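Sugar kinase, pfkB family (Thermotoga maritima, PDB 2AJR) probably phosphorylates a sugar phosphate, possibly fructose 1-phosphate, at the expense of ATP, as a magnesium-binding member of the PfkB carbohydrate kinase family. Local coordinates at residues G253-R258 with F325-V330. Numbering follows the deposited sequence.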
# COMPACT_ATOMS: atom_id res chain seq x y z
N GLY A 253 0.16 18.04 -41.59
CA GLY A 253 1.61 17.80 -41.40
C GLY A 253 2.05 17.29 -40.03
O GLY A 253 1.22 16.84 -39.24
N VAL A 254 3.35 17.37 -39.75
CA VAL A 254 3.93 16.87 -38.50
C VAL A 254 4.77 17.94 -37.79
O VAL A 254 5.65 18.56 -38.41
CB VAL A 254 4.83 15.60 -38.73
CG1 VAL A 254 5.31 15.00 -37.40
CG2 VAL A 254 4.09 14.52 -39.56
N TRP A 255 4.52 18.15 -36.50
CA TRP A 255 5.33 19.07 -35.68
C TRP A 255 5.98 18.33 -34.50
O TRP A 255 5.62 17.18 -34.21
CB TRP A 255 4.47 20.22 -35.17
CG TRP A 255 3.91 21.09 -36.24
CD1 TRP A 255 4.36 22.32 -36.63
CD2 TRP A 255 2.76 20.82 -37.05
NE1 TRP A 255 3.58 22.81 -37.63
CE2 TRP A 255 2.59 21.91 -37.91
CE3 TRP A 255 1.87 19.74 -37.14
CZ2 TRP A 255 1.56 21.97 -38.85
CZ3 TRP A 255 0.85 19.80 -38.06
CH2 TRP A 255 0.70 20.91 -38.90
N LEU A 256 6.95 18.98 -33.85
CA LEU A 256 7.63 18.45 -32.67
C LEU A 256 7.68 19.52 -31.62
O LEU A 256 8.23 20.59 -31.86
CB LEU A 256 9.05 18.03 -33.00
CG LEU A 256 9.91 17.49 -31.86
CD1 LEU A 256 9.24 16.32 -31.15
CD2 LEU A 256 11.31 17.09 -32.41
N ILE A 257 7.10 19.22 -30.46
CA ILE A 257 7.09 20.12 -29.31
C ILE A 257 8.16 19.61 -28.33
O ILE A 257 8.15 18.42 -27.96
CB ILE A 257 5.71 20.11 -28.59
CG1 ILE A 257 4.58 20.41 -29.57
CG2 ILE A 257 5.68 21.10 -27.47
CD1 ILE A 257 3.22 20.18 -29.02
N ARG A 258 9.08 20.49 -27.93
CA ARG A 258 10.15 20.10 -27.01
C ARG A 258 10.18 20.97 -25.78
O ARG A 258 10.05 22.19 -25.88
CB ARG A 258 11.50 20.26 -27.66
CG ARG A 258 11.78 19.39 -28.84
CD ARG A 258 13.21 19.60 -29.18
NE ARG A 258 13.66 18.77 -30.28
CZ ARG A 258 14.27 17.60 -30.16
NH1 ARG A 258 14.45 17.06 -28.96
NH2 ARG A 258 14.68 16.96 -31.26
N PHE A 325 8.80 25.91 -23.89
CA PHE A 325 8.87 24.89 -24.92
C PHE A 325 8.94 25.48 -26.32
O PHE A 325 8.55 26.62 -26.52
CB PHE A 325 7.71 23.89 -24.80
CG PHE A 325 6.35 24.47 -25.07
CD1 PHE A 325 5.86 24.55 -26.37
CD2 PHE A 325 5.54 24.89 -24.02
CE1 PHE A 325 4.60 25.06 -26.63
CE2 PHE A 325 4.27 25.41 -24.27
CZ PHE A 325 3.80 25.50 -25.58
N THR A 326 9.46 24.71 -27.27
CA THR A 326 9.55 25.14 -28.66
C THR A 326 8.68 24.24 -29.50
O THR A 326 8.37 23.13 -29.10
CB THR A 326 11.02 25.15 -29.22
OG1 THR A 326 11.63 23.87 -29.10
CG2 THR A 326 11.90 26.18 -28.49
N VAL A 327 8.26 24.73 -30.66
CA VAL A 327 7.63 23.90 -31.70
C VAL A 327 8.48 23.98 -32.97
O VAL A 327 8.81 25.06 -33.43
CB VAL A 327 6.19 24.38 -32.05
CG1 VAL A 327 5.54 23.39 -33.05
CG2 VAL A 327 5.34 24.56 -30.80
N GLU A 328 8.83 22.83 -33.53
CA GLU A 328 9.52 22.79 -34.82
C GLU A 328 8.57 22.08 -35.77
O GLU A 328 7.75 21.26 -35.35
CB GLU A 328 10.82 21.98 -34.73
CG GLU A 328 11.62 22.19 -33.44
CD GLU A 328 12.89 21.35 -33.39
OE1 GLU A 328 12.87 20.24 -33.93
OE2 GLU A 328 13.92 21.83 -32.84
N ARG A 329 8.69 22.40 -37.05
CA ARG A 329 7.93 21.69 -38.06
C ARG A 329 8.78 20.58 -38.64
O ARG A 329 9.87 20.86 -39.17
CB ARG A 329 7.47 22.62 -39.16
CG ARG A 329 6.64 21.91 -40.16
CD ARG A 329 5.49 22.74 -40.60
NE ARG A 329 4.63 21.99 -41.50
CZ ARG A 329 3.54 22.48 -42.08
NH1 ARG A 329 3.17 23.73 -41.87
NH2 ARG A 329 2.83 21.70 -42.89
N VAL A 330 8.29 19.35 -38.56
CA VAL A 330 9.01 18.18 -39.06
C VAL A 330 8.73 17.95 -40.55
O VAL A 330 9.65 17.78 -41.34
CB VAL A 330 8.66 16.92 -38.23
CG1 VAL A 330 9.52 15.73 -38.66
CG2 VAL A 330 8.82 17.19 -36.74
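Leu256 N gives its hydrogen to Glu328 O at 2.8 Å, and the same two residues bond again through Glu328 N and Leu256 O, so they form a hydrogen-bonded antiparallel pair. Arg258 and Thr326 repeat the arrangement with a second reciprocal pair, and Val330 N closes the far end on Val254 O at 2.8 Å. Between the hydrogen-bonded pairs sit Trp255 with Arg329 and Ile257 with Val327, the non-hydrogen-bonded positions of an antiparallel register.

On the face that carries Trp255, Arg329 runs beside the indole, pointing the same way. Its CD packs 3.5 Å from Trp255 NE1. Trp255 CZ2 sits 3.8 Å above the centre of the Arg329 guanidinium. The ring and guanidinium planes are turned 44° apart. Arg329 NE also makes a salt bridge to the terminal carboxylate of Lys331. Chi1 of -63° sets Trp255 CG anti to the carbonyl carbon, and the turn of the ring about CB-CG (chi2 -102°) then lays CD1 3.9 Å from Val327 CG1. An alanine here would probably leave the Arg329 side chain without the indole it lies against, freer to swing, and open a gap beside Val327. Further along, Ile257 CG2 reaches Phe325 CD1 at 3.6 Å, and Leu291, Ala294 and Phe298 of helix 290-304 cover this side.

On the other face, Leu256 CD2 lies beside Glu328 OE1, while Arg258 NE and Glu328 OE2 form a long salt bridge at 4.0 Å. Val330 CG2 packs on Leu256 CB, with Phe220 of helix 220-233 against both residues.

Strand 325-329, near the C-terminus, is thus the outermost strand beside 254-259, ending the run of antiparallel strands that extends the otherwise parallel central sheet of this ribokinase-like alpha/beta fold.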